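Local coordinates for microtubule-associated protein 1A/1B, light chain 3 (Trypanosoma brucei brucei, PDB 3W1Y) that probably acts in autophagy as a membrane-associated, ubiquitin-like protein of the Atg8 family and may bind phosphatidylethanolamine, at residues G113-Y116 with A117-D121. Residues are numbered along the deposited sequence; the frame is centred on the assembly and turned at random.
Sequences GDIY and ARAKD
Ala-117 N reaches back to Gly-113 O in a nearly straight alpha-helical bond (3.1 Å, 173°) within helix 112-119, and Tyr-116 O then accepts from both Ala-119 N and Lys-120 N as the helix ends. This is the C-terminal end of a short helix in the ubiquitin-like fold, lying against strand 126-133. Of the two bonds to Tyr-116 O, the one from Lys-120 N is the shorter at 2.9 Å, its donor tilted 18° from the carbonyl plane, whereas Ala-119 N sits above that plane.

On the side facing Leu-126, Ile-115 CG2 lies 4.4 Å from Ala-119 CB, and both side chains touch that leucine. The same CG2 approaches one face of the Arg-118 guanidinium near its rim, while Arg-118 CG packs 3.2 Å from Ile-115 O.

Tyr-116 has CG anti to its own N (chi1 -173°), which swings the ring out from the helix and lets OH hydrogen-bond to Gly-124 O. Ile-34 and Pro-35 of strand 33-40 also touch this side chain. The extended Lys-120 chain runs obliquely over one ring face: CB lies 3.6 Å from Tyr-116 CE1, and CD makes a CH-pi contact 3.9 Å from the ring centroid.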
ATOM      1  N   GLY A 113      15.673   2.930  -7.000  1.00 30.09           N
ATOM      2  CA  GLY A 113      17.105   2.870  -7.337  1.00 30.14           C
ATOM      3  C   GLY A 113      17.962   2.260  -6.240  1.00 30.59           C
ATOM      4  O   GLY A 113      18.906   1.534  -6.518  1.00 30.68           O
ATOM      5  N   ASP A 114      17.631   2.523  -4.976  1.00 31.46           N
ATOM      6  CA  ASP A 114      18.385   1.901  -3.882  1.00 31.87           C
ATOM      7  C   ASP A 114      18.074   0.414  -3.794  1.00 31.38           C
ATOM      8  O   ASP A 114      18.961  -0.387  -3.551  1.00 32.05           O
ATOM      9  CB  ASP A 114      18.138   2.609  -2.544  1.00 32.59           C
ATOM     10  CG  ASP A 114      18.753   4.015  -2.506  1.00 35.47           C
ATOM     11  OD1 ASP A 114      19.895   4.193  -3.002  1.00 37.24           O
ATOM     12  OD2 ASP A 114      18.102   4.937  -1.965  1.00 38.37           O
ATOM     13  N   ILE A 115      16.822   0.042  -4.021  1.00 30.11           N
ATOM     14  CA  ILE A 115      16.430  -1.376  -3.970  1.00 30.19           C
ATOM     15  C   ILE A 115      17.054  -2.118  -5.145  1.00 29.92           C
ATOM     16  O   ILE A 115      17.560  -3.236  -5.000  1.00 30.09           O
ATOM     17  CB  ILE A 115      14.882  -1.516  -3.988  1.00 29.91           C
ATOM     18  CG1 ILE A 115      14.290  -0.806  -2.749  1.00 30.51           C
ATOM     19  CG2 ILE A 115      14.453  -2.981  -4.086  1.00 28.85           C
ATOM     20  CD1 ILE A 115      12.794  -0.668  -2.785  1.00 30.27           C
ATOM     21  N   TYR A 116      17.014  -1.471  -6.303  1.00 29.78           N
ATOM     22  CA  TYR A 116      17.617  -1.991  -7.519  1.00 30.90           C
ATOM     23  C   TYR A 116      19.104  -2.337  -7.359  1.00 31.74           C
ATOM     24  O   TYR A 116      19.513  -3.464  -7.654  1.00 31.87           O
ATOM     25  CB  TYR A 116      17.417  -0.983  -8.634  1.00 30.77           C
ATOM     26  CG  TYR A 116      17.850  -1.456  -9.979  1.00 32.60           C
ATOM     27  CD1 TYR A 116      17.144  -2.453 -10.637  1.00 31.89           C
ATOM     28  CD2 TYR A 116      18.957  -0.885 -10.617  1.00 33.80           C
ATOM     29  CE1 TYR A 116      17.522  -2.884 -11.906  1.00 32.94           C
ATOM     30  CE2 TYR A 116      19.345  -1.302 -11.889  1.00 35.54           C
ATOM     31  CZ  TYR A 116      18.623  -2.315 -12.527  1.00 34.40           C
ATOM     32  OH  TYR A 116      18.995  -2.748 -13.788  1.00 34.91           O
ATOM     33  N   ALA A 117      19.899  -1.371  -6.884  1.00 33.08           N
ATOM     34  CA  ALA A 117      21.330  -1.580  -6.570  1.00 34.35           C
ATOM     35  C   ALA A 117      21.613  -2.831  -5.753  1.00 35.35           C
ATOM     36  O   ALA A 117      22.565  -3.564  -6.034  1.00 36.43           O
ATOM     37  CB  ALA A 117      21.933  -0.348  -5.879  1.00 34.60           C
ATOM     38  N   ARG A 118      20.783  -3.093  -4.754  1.00 35.85           N
ATOM     39  CA  ARG A 118      20.972  -4.274  -3.907  1.00 36.66           C
ATOM     40  C   ARG A 118      20.315  -5.581  -4.413  1.00 35.56           C
ATOM     41  O   ARG A 118      20.804  -6.684  -4.092  1.00 35.88           O
ATOM     42  CB  ARG A 118      20.517  -3.981  -2.463  1.00 37.84           C
ATOM     43  CG  ARG A 118      19.013  -3.959  -2.246  1.00 41.12           C
ATOM     44  CD  ARG A 118      18.659  -4.461  -0.820  1.00 51.13           C
ATOM     45  NE  ARG A 118      17.290  -5.017  -0.734  1.00 54.50           N
ATOM     46  CZ  ARG A 118      16.225  -4.347  -0.291  1.00 56.22           C
ATOM     47  NH1 ARG A 118      16.354  -3.089   0.130  1.00 56.79           N
ATOM     48  NH2 ARG A 118      15.025  -4.931  -0.261  1.00 57.54           N
ATOM     49  N   ALA A 119      19.226  -5.473  -5.184  1.00 33.16           N
ATOM     50  CA  ALA A 119      18.362  -6.654  -5.403  1.00 31.86           C
ATOM     51  C   ALA A 119      18.127  -7.024  -6.846  1.00 30.42           C
ATOM     52  O   ALA A 119      17.435  -7.990  -7.127  1.00 30.36           O
ATOM     53  CB  ALA A 119      16.988  -6.511  -4.659  1.00 31.35           C
ATOM     54  N   LYS A 120      18.692  -6.270  -7.768  1.00 29.84           N
ATOM     55  CA  LYS A 120      18.524  -6.611  -9.172  1.00 29.69           C
ATOM     56  C   LYS A 120      19.051  -8.002  -9.491  1.00 29.88           C
ATOM     57  O   LYS A 120      20.032  -8.486  -8.908  1.00 30.70           O
ATOM     58  CB  LYS A 120      19.183  -5.573 -10.084  1.00 29.78           C
ATOM     59  CG  LYS A 120      20.692  -5.565 -10.069  1.00 31.84           C
ATOM     60  CD  LYS A 120      21.153  -4.464 -10.952  1.00 37.72           C
ATOM     61  CE  LYS A 120      22.643  -4.365 -10.959  1.00 43.10           C
ATOM     62  NZ  LYS A 120      23.008  -3.155 -11.752  1.00 47.17           N
ATOM     63  N   ASP A 121      18.360  -8.637 -10.422  1.00 29.38           N
ATOM     64  CA  ASP A 121      18.745  -9.906 -10.995  1.00 28.87           C
ATOM     65  C   ASP A 121      19.932  -9.721 -11.940  1.00 28.42           C
ATOM     66  O   ASP A 121      20.133  -8.644 -12.487  1.00 28.52           O
ATOM     67  CB  ASP A 121      17.550 -10.403 -11.808  1.00 28.90           C
ATOM     68  CG  ASP A 121      17.662 -11.829 -12.167  1.00 28.07           C
ATOM     69  OD1 ASP A 121      18.199 -12.160 -13.256  1.00 28.17           O
ATOM     70  OD2 ASP A 121      17.238 -12.618 -11.328  1.00 30.02           O
TER